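Matching sites in Dye-decolorizing peroxidase from Irpex lacteus, a protein that probably acts as a heme-dependent peroxidase of the DyP-type family, carrying heme b in a buried pocket (PDB 7D8M (chain A, 2.00 Å), residues 337-342 and 358-363), and in its relative DyP from Bjerkandera adusta (PDB 3MM2 (chain B, 1.45 Å), residues 331-336 and 352-357). Both blocks share one frame: the second was fitted to the first on N, CA, C and O of the twelve residues, RMSD 0.27 Å. Numbering follows each deposited sequence.

Structure 1 (7D8M); sequences GTPYGP and RGLAFV. With HEM (protoporphyrin IX containing Fe), chain C.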
loop_
_atom_site.group_PDB
_atom_site.type_symbol
_atom_site.label_atom_id
_atom_site.label_comp_id
_atom_site.label_asym_id
_atom_site.label_seq_id
_atom_site.Cartn_x
_atom_site.Cartn_y
_atom_site.Cartn_z
ATOM N N GLY A 337 -2.440 -1.420 4.190
ATOM C CA GLY A 337 -3.797 -0.984 3.979
ATOM C C GLY A 337 -4.809 -2.054 4.322
ATOM O O GLY A 337 -4.471 -3.188 4.647
ATOM N N THR A 338 -6.086 -1.673 4.212
ATOM C CA THR A 338 -7.228 -2.506 4.559
ATOM C C THR A 338 -8.344 -2.289 3.546
ATOM O O THR A 338 -8.633 -1.138 3.186
ATOM C CB THR A 338 -7.750 -2.165 5.971
ATOM O OG1 THR A 338 -6.661 -2.200 6.900
ATOM C CG2 THR A 338 -8.835 -3.139 6.422
ATOM N N PRO A 339 -8.987 -3.362 3.072
ATOM C CA PRO A 339 -10.178 -3.189 2.228
ATOM C C PRO A 339 -11.236 -2.335 2.915
ATOM O O PRO A 339 -11.325 -2.273 4.144
ATOM C CB PRO A 339 -10.674 -4.626 1.995
ATOM C CG PRO A 339 -9.511 -5.506 2.279
ATOM C CD PRO A 339 -8.620 -4.778 3.262
ATOM N N TYR A 340 -12.039 -1.648 2.102
ATOM C CA TYR A 340 -13.165 -0.881 2.615
ATOM C C TYR A 340 -14.404 -1.216 1.798
ATOM O O TYR A 340 -14.307 -1.628 0.633
ATOM C CB TYR A 340 -12.888 0.654 2.594
ATOM C CG TYR A 340 -13.010 1.346 1.233
ATOM C CD1 TYR A 340 -14.242 1.793 0.752
ATOM C CD2 TYR A 340 -11.886 1.573 0.447
ATOM C CE1 TYR A 340 -14.347 2.428 -0.496
ATOM C CE2 TYR A 340 -11.981 2.204 -0.802
ATOM C CZ TYR A 340 -13.209 2.620 -1.265
ATOM O OH TYR A 340 -13.297 3.255 -2.482
ATOM N N GLY A 341 -15.572 -1.055 2.427
ATOM C CA GLY A 341 -16.835 -1.279 1.758
ATOM C C GLY A 341 -17.371 -2.686 1.939
ATOM O O GLY A 341 -16.645 -3.623 2.289
ATOM N N PRO A 342 -18.660 -2.864 1.687
ATOM C CA PRO A 342 -19.285 -4.174 1.888
ATOM C C PRO A 342 -18.991 -5.137 0.741
ATOM O O PRO A 342 -18.392 -4.795 -0.282
ATOM C CB PRO A 342 -20.776 -3.833 1.945
ATOM C CG PRO A 342 -20.903 -2.677 1.018
ATOM C CD PRO A 342 -19.618 -1.875 1.159
ATOM N N ARG A 358 -16.641 0.514 -2.741
ATOM C CA ARG A 358 -15.829 -0.459 -2.027
ATOM C C ARG A 358 -14.442 -0.402 -2.640
ATOM O O ARG A 358 -14.266 0.040 -3.780
ATOM C CB ARG A 358 -16.406 -1.887 -2.118
ATOM C CG ARG A 358 -16.499 -2.437 -3.560
ATOM C CD ARG A 358 -16.918 -3.912 -3.573
ATOM N NE ARG A 358 -18.248 -4.100 -2.997
ATOM C CZ ARG A 358 -19.394 -3.907 -3.649
ATOM N NH1 ARG A 358 -19.387 -3.545 -4.926
ATOM N NH2 ARG A 358 -20.555 -4.081 -3.022
ATOM N N GLY A 359 -13.451 -0.848 -1.886
ATOM C CA GLY A 359 -12.117 -0.810 -2.446
ATOM C C GLY A 359 -11.033 -1.098 -1.438
ATOM O O GLY A 359 -11.193 -1.948 -0.558
ATOM N N LEU A 360 -9.913 -0.398 -1.567
ATOM C CA LEU A 360 -8.764 -0.603 -0.704
ATOM C C LEU A 360 -8.389 0.739 -0.110
ATOM O O LEU A 360 -8.148 1.699 -0.849
ATOM C CB LEU A 360 -7.590 -1.207 -1.481
ATOM C CG LEU A 360 -6.293 -1.474 -0.714
ATOM C CD1 LEU A 360 -6.530 -2.458 0.423
ATOM C CD2 LEU A 360 -5.218 -1.990 -1.657
ATOM N N ALA A 361 -8.378 0.816 1.218
ATOM C CA ALA A 361 -7.757 1.948 1.905
ATOM C C ALA A 361 -6.264 1.655 1.928
ATOM O O ALA A 361 -5.751 1.019 2.845
ATOM C CB ALA A 361 -8.339 2.126 3.307
ATOM N N PHE A 362 -5.563 2.119 0.887
ATOM C CA PHE A 362 -4.182 1.740 0.632
ATOM C C PHE A 362 -3.217 2.576 1.467
ATOM O O PHE A 362 -3.301 3.806 1.483
ATOM C CB PHE A 362 -3.894 1.902 -0.867
ATOM C CG PHE A 362 -2.487 1.622 -1.270
ATOM C CD1 PHE A 362 -2.111 0.349 -1.715
ATOM C CD2 PHE A 362 -1.550 2.638 -1.299
ATOM C CE1 PHE A 362 -0.809 0.096 -2.120
ATOM C CE2 PHE A 362 -0.249 2.389 -1.715
ATOM C CZ PHE A 362 0.126 1.113 -2.114
ATOM N N VAL A 363 -2.285 1.902 2.139
ATOM C CA VAL A 363 -1.255 2.544 2.945
ATOM C C VAL A 363 0.082 1.910 2.602
ATOM O O VAL A 363 0.209 0.681 2.628
ATOM C CB VAL A 363 -1.520 2.388 4.455
ATOM C CG1 VAL A 363 -0.332 2.923 5.237
ATOM C CG2 VAL A 363 -2.832 3.063 4.862
HETATM C CHA HEM C . 1.091 -6.997 -4.173
HETATM C CHB HEM C . -3.600 -6.111 -5.029
HETATM C CHC HEM C . -2.627 -1.354 -5.239
HETATM C CHD HEM C . 2.118 -2.296 -4.885
HETATM C C1A HEM C . -0.260 -7.180 -4.363
HETATM C C2A HEM C . -0.975 -8.440 -4.274
HETATM C C3A HEM C . -2.277 -8.185 -4.499
HETATM C C4A HEM C . -2.422 -6.765 -4.736
HETATM C CMA HEM C . -3.448 -9.184 -4.516
HETATM C CAA HEM C . -0.316 -9.810 -3.961
HETATM C CBA HEM C . -0.278 -10.046 -2.452
HETATM C CGA HEM C . 1.097 -9.763 -1.878
HETATM O O1A HEM C . 2.109 -10.054 -2.558
HETATM O O2A HEM C . 1.184 -9.268 -0.720
HETATM C C1B HEM C . -3.739 -4.747 -5.121
HETATM C C2B HEM C . -4.998 -4.049 -5.245
HETATM C C3B HEM C . -4.725 -2.733 -5.315
HETATM C C4B HEM C . -3.292 -2.564 -5.219
HETATM C CMB HEM C . -6.376 -4.771 -5.321
HETATM C CAB HEM C . -5.691 -1.528 -5.427
HETATM C CBB HEM C . -6.989 -1.591 -5.111
HETATM C C1C HEM C . -1.253 -1.182 -5.235
HETATM C C2C HEM C . -0.531 0.062 -5.438
HETATM C C3C HEM C . 0.787 -0.201 -5.333
HETATM C C4C HEM C . 0.932 -1.623 -5.083
HETATM C CMC HEM C . -1.230 1.421 -5.692
HETATM C CAC HEM C . 2.005 0.749 -5.480
HETATM C CBC HEM C . 1.959 1.898 -6.176
HETATM C C1D HEM C . 2.239 -3.625 -4.540
HETATM C C2D HEM C . 3.437 -4.298 -4.062
HETATM C C3D HEM C . 3.152 -5.588 -3.873
HETATM C C4D HEM C . 1.759 -5.790 -4.221
HETATM C CMD HEM C . 4.815 -3.662 -3.819
HETATM C CAD HEM C . 4.135 -6.670 -3.384
HETATM C CBD HEM C . 4.846 -7.265 -4.603
HETATM C CGD HEM C . 5.908 -8.265 -4.200
HETATM O O1D HEM C . 6.025 -9.315 -4.884
HETATM O O2D HEM C . 6.633 -8.026 -3.193
HETATM N NA HEM C . -1.170 -6.187 -4.653
HETATM N NB HEM C . -2.711 -3.814 -5.106
HETATM N NC HEM C . -0.329 -2.180 -5.033
HETATM N ND HEM C . 1.224 -4.563 -4.609
HETATM FE FE HEM C . -0.744 -4.186 -5.017
HETATM O O HOH W 1 -1.783 -1.109 1.374
#

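Structure 2 (3MM2); sequences SIPYGP and RGLLFV. With HEM (protoporphyrin IX containing Fe), chain D; CYN (cyanide ion), chain E.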
loop_
_atom_site.group_PDB
_atom_site.type_symbol
_atom_site.label_atom_id
_atom_site.label_comp_id
_atom_site.label_asym_id
_atom_site.label_seq_id
_atom_site.Cartn_x
_atom_site.Cartn_y
_atom_site.Cartn_z
ATOM N N SER B 331 -2.388 -1.802 4.301
ATOM C CA SER B 331 -3.665 -1.385 3.731
ATOM C C SER B 331 -4.818 -2.170 4.312
ATOM O O SER B 331 -4.623 -3.238 4.911
ATOM C CB SER B 331 -3.654 -1.584 2.224
ATOM O OG SER B 331 -2.492 -0.992 1.688
ATOM N N ILE B 332 -6.023 -1.647 4.125
ATOM C CA ILE B 332 -7.221 -2.357 4.566
ATOM C C ILE B 332 -8.340 -2.185 3.527
ATOM O O ILE B 332 -8.536 -1.092 3.002
ATOM C CB ILE B 332 -7.668 -1.906 5.995
ATOM C CG1 ILE B 332 -8.699 -2.888 6.574
ATOM C CG2 ILE B 332 -8.185 -0.456 5.999
ATOM C CD1 ILE B 332 -8.938 -2.720 8.043
ATOM N N PRO B 333 -9.094 -3.265 3.234
ATOM C CA PRO B 333 -10.257 -3.096 2.358
ATOM C C PRO B 333 -11.328 -2.238 3.013
ATOM O O PRO B 333 -11.342 -2.078 4.239
ATOM C CB PRO B 333 -10.784 -4.527 2.191
ATOM C CG PRO B 333 -9.594 -5.402 2.462
ATOM C CD PRO B 333 -8.858 -4.686 3.554
ATOM N N TYR B 334 -12.219 -1.693 2.198
ATOM C CA TYR B 334 -13.405 -1.040 2.734
ATOM C C TYR B 334 -14.605 -1.388 1.887
ATOM O O TYR B 334 -14.471 -1.731 0.715
ATOM C CB TYR B 334 -13.222 0.477 2.817
ATOM C CG TYR B 334 -13.423 1.202 1.514
ATOM C CD1 TYR B 334 -14.697 1.616 1.111
ATOM C CD2 TYR B 334 -12.345 1.485 0.682
ATOM C CE1 TYR B 334 -14.883 2.286 -0.090
ATOM C CE2 TYR B 334 -12.523 2.163 -0.519
ATOM C CZ TYR B 334 -13.793 2.554 -0.897
ATOM O OH TYR B 334 -13.945 3.216 -2.093
ATOM N N GLY B 335 -15.782 -1.280 2.493
ATOM C CA GLY B 335 -17.029 -1.454 1.771
ATOM C C GLY B 335 -17.623 -2.836 1.920
ATOM O O GLY B 335 -16.972 -3.766 2.413
ATOM N N PRO B 336 -18.891 -2.978 1.501
ATOM C CA PRO B 336 -19.611 -4.220 1.648
ATOM C C PRO B 336 -19.161 -5.254 0.628
ATOM O O PRO B 336 -18.543 -4.910 -0.398
ATOM C CB PRO B 336 -21.062 -3.801 1.377
ATOM C CG PRO B 336 -20.927 -2.715 0.385
ATOM C CD PRO B 336 -19.686 -1.961 0.792
ATOM N N ARG B 352 -16.821 0.233 -2.763
ATOM C CA ARG B 352 -15.908 -0.658 -2.052
ATOM C C ARG B 352 -14.520 -0.479 -2.655
ATOM O O ARG B 352 -14.386 -0.013 -3.790
ATOM C CB ARG B 352 -16.349 -2.127 -2.153
ATOM C CG ARG B 352 -16.369 -2.670 -3.578
ATOM C CD ARG B 352 -16.807 -4.115 -3.636
ATOM N NE ARG B 352 -18.168 -4.326 -3.121
ATOM C CZ ARG B 352 -19.276 -4.188 -3.846
ATOM N NH1 ARG B 352 -19.221 -3.814 -5.123
ATOM N NH2 ARG B 352 -20.456 -4.420 -3.279
ATOM N N GLY B 353 -13.494 -0.878 -1.917
ATOM C CA GLY B 353 -12.138 -0.748 -2.445
ATOM C C GLY B 353 -11.089 -0.970 -1.384
ATOM O O GLY B 353 -11.233 -1.840 -0.531
ATOM N N LEU B 354 -10.006 -0.205 -1.494
ATOM C CA LEU B 354 -8.827 -0.386 -0.657
ATOM C C LEU B 354 -8.345 0.959 -0.143
ATOM O O LEU B 354 -8.173 1.906 -0.912
ATOM C CB LEU B 354 -7.704 -1.076 -1.459
ATOM C CG LEU B 354 -6.480 -1.569 -0.665
ATOM C CD1 LEU B 354 -6.815 -2.749 0.239
ATOM C CD2 LEU B 354 -5.326 -1.965 -1.609
ATOM N N LEU B 355 -8.159 1.035 1.168
ATOM C CA LEU B 355 -7.484 2.166 1.795
ATOM C C LEU B 355 -6.024 1.739 1.890
ATOM O O LEU B 355 -5.637 0.931 2.746
ATOM C CB LEU B 355 -8.098 2.467 3.161
ATOM C CG LEU B 355 -9.612 2.712 3.108
ATOM C CD1 LEU B 355 -10.176 2.949 4.520
ATOM C CD2 LEU B 355 -9.993 3.833 2.150
ATOM N N PHE B 356 -5.244 2.247 0.941
ATOM C CA PHE B 356 -3.887 1.779 0.684
ATOM C C PHE B 356 -2.883 2.658 1.429
ATOM O O PHE B 356 -2.965 3.889 1.399
ATOM C CB PHE B 356 -3.656 1.838 -0.828
ATOM C CG PHE B 356 -2.255 1.535 -1.257
ATOM C CD1 PHE B 356 -1.878 0.238 -1.607
ATOM C CD2 PHE B 356 -1.320 2.573 -1.388
ATOM C CE1 PHE B 356 -0.568 -0.023 -2.045
ATOM C CE2 PHE B 356 -0.021 2.319 -1.810
ATOM C CZ PHE B 356 0.352 1.029 -2.157
ATOM N N VAL B 357 -1.935 1.996 2.087
ATOM C CA VAL B 357 -0.935 2.656 2.928
ATOM C C VAL B 357 0.412 2.019 2.610
ATOM O O VAL B 357 0.580 0.807 2.766
ATOM C CB VAL B 357 -1.271 2.431 4.415
ATOM C CG1 VAL B 357 -0.132 2.897 5.326
ATOM C CG2 VAL B 357 -2.563 3.149 4.777
HETATM C CHA HEM D . 1.239 -7.070 -3.562
HETATM C CHB HEM D . -3.409 -6.118 -4.510
HETATM C CHC HEM D . -2.291 -1.473 -5.265
HETATM C CHD HEM D . 2.372 -2.423 -4.455
HETATM C C1A HEM D . -0.100 -7.229 -3.770
HETATM C C2A HEM D . -0.841 -8.463 -3.663
HETATM C C3A HEM D . -2.122 -8.181 -3.915
HETATM C C4A HEM D . -2.236 -6.770 -4.200
HETATM C CMA HEM D . -3.310 -9.152 -3.945
HETATM C CAA HEM D . -0.252 -9.850 -3.333
HETATM C CBA HEM D . -0.000 -10.004 -1.830
HETATM C CGA HEM D . 1.457 -9.836 -1.492
HETATM O O1A HEM D . 2.312 -10.226 -2.325
HETATM O O2A HEM D . 1.755 -9.344 -0.393
HETATM C C1B HEM D . -3.540 -4.776 -4.780
HETATM C C2B HEM D . -4.768 -4.043 -5.020
HETATM C C3B HEM D . -4.454 -2.760 -5.205
HETATM C C4B HEM D . -3.015 -2.627 -5.098
HETATM C CMB HEM D . -6.172 -4.685 -5.032
HETATM C CAB HEM D . -5.394 -1.576 -5.496
HETATM C CBB HEM D . -6.668 -1.567 -5.079
HETATM C C1C HEM D . -0.927 -1.343 -5.175
HETATM C C2C HEM D . -0.163 -0.145 -5.461
HETATM C C3C HEM D . 1.138 -0.412 -5.243
HETATM C C4C HEM D . 1.220 -1.782 -4.811
HETATM C CMC HEM D . -0.803 1.192 -5.884
HETATM C CAC HEM D . 2.356 0.525 -5.372
HETATM C CBC HEM D . 2.415 1.465 -6.329
HETATM C C1D HEM D . 2.470 -3.725 -4.058
HETATM C C2D HEM D . 3.683 -4.325 -3.574
HETATM C C3D HEM D . 3.326 -5.758 -3.304
HETATM C C4D HEM D . 1.937 -5.904 -3.652
HETATM C CMD HEM D . 5.054 -3.671 -3.355
HETATM C CAD HEM D . 4.289 -6.833 -2.780
HETATM C CBD HEM D . 5.088 -7.327 -3.983
HETATM C CGD HEM D . 6.200 -8.248 -3.572
HETATM O O1D HEM D . 6.369 -9.282 -4.262
HETATM O O2D HEM D . 6.929 -7.969 -2.581
HETATM N NA HEM D . -0.981 -6.216 -4.085
HETATM N NB HEM D . -2.491 -3.876 -4.841
HETATM N NC HEM D . -0.038 -2.337 -4.814
HETATM N ND HEM D . 1.447 -4.673 -4.080
HETATM FE FE HEM D . -0.521 -4.281 -4.496
HETATM C C CYN E . -0.830 -3.727 -2.501
HETATM N N CYN E . -1.252 -3.586 -1.442
#

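Structure 1 (7D8M)
Thr338 and Ala361 form an antiparallel hydrogen-bonded pair where strand 334-340, outermost in its four-stranded sheet, pairs with strand 359-366 in the ferredoxin-like fold beside the heme pocket. Thr338 N donates to Ala361 O at 3.0 Å, Ala361 N returns a bond to Thr338 O, and the methyl CB of Ala361 lies 3.3 Å from Thr338 O. OG1 of Thr338 turns to Glu25. At Gly337 a water links the strands, accepting from Gly337 N (2.9 Å) and from Val363 N (3.1 Å). Packing is tight at Tyr340, whose ring lies flat against the chain, Gly359 N over its centre and 3.5 Å from Tyr340 CZ; Tyr340 CD2 also borders Ala361 N, and OH reaches Asp357. Toward the cofactor, Leu360 CD2 stands 3.8 Å from heme C3B and Phe362 CE1 3.3 Å from heme C2C. The solvent side is looser: beside exposed Gly341 and Pro342, Arg358 NE grips Pro342 O at 2.8 Å, nearly straight (176°), while NH2 pairs with Glu348.

Structure 2 (3MM2)
Ile332 and Leu355 make an antiparallel hydrogen-bonded pair: Ile332 N gives to Leu355 O at 2.9 Å and Leu355 N to Ile332 O, and the two side chains run side by side. CB of Leu355 lies 3.6 Å from Ile332 O. With OG anti to its carbonyl carbon (chi1 -50°), Ser331 reaches across the strands and accepts from Val357 N at 3.1 Å (161°). Packing is tight at Tyr334, whose ring lies flat against the chain, Gly353 N over its centre and 3.6 Å from Tyr334 CZ; Leu355 CD2 comes to 3.6 Å from Tyr334 CD2, and OH reaches Asp351. Toward the cofactor, Leu354 CD2 stands 3.8 Å from heme C3B and Phe356 CE1 3.4 Å from heme C2C. Cyanide rises from the iron beside Phe356 and is also hydrogen-bonded to Arg329, a heme-binding residue. The solvent side is looser: beside exposed Gly335 and Pro336, Arg352 NE grips Pro336 O at 2.8 Å, nearly straight (174°), and NH1 pairs with Glu342.

What differs
The sharpest change is at Gly337(A), matched by Ser331(B), whose CB and OG have no counterpart in the glycine. After superposition, the water of structure 1 stands 0.8 Å apart from the place of Ser331(B) OG. That water accepts from Gly337(A) N and Val363(A) N; in structure 2 the hydroxyl itself takes the bond from Val357(B) N at 3.1 Å, so in structure 2 a covalently held oxygen stands near the place where a water bridges the strands in structure 1. CB of Ser331(B) also makes contacts of its own, at 3.9 Å to Leu354(B) CD1 and 3.2 Å to Leu355(B) O, which may tighten this end of the strand pair. The neighbouring side chains of Leu360(A), Phe362(A) and Val363(A) and their counterparts keep their places within the error.

At the next position, Thr338(A) corresponds to Ile332(B). CG2 of Thr338(A) and CG1 of Ile332(B) lie 0.3 Å apart, but OG1, which bonds Glu25(A), has no counterpart, while CG2 and CD1 of Ile332(B) add apolar bulk to a buried position.

Across from it, Leu355(B) stands where Ala361(A) is, with coincident CB atoms, and brings CG, CD1 and CD2 besides. The contacts to the facing carbonyl and to the tyrosine persist, as do the backbone hydrogen bonds of this pair.

At the heme, structure 2 holds cyanide touching Phe356(B), where structure 1 has an oxygen molecule bound, wholly or in part.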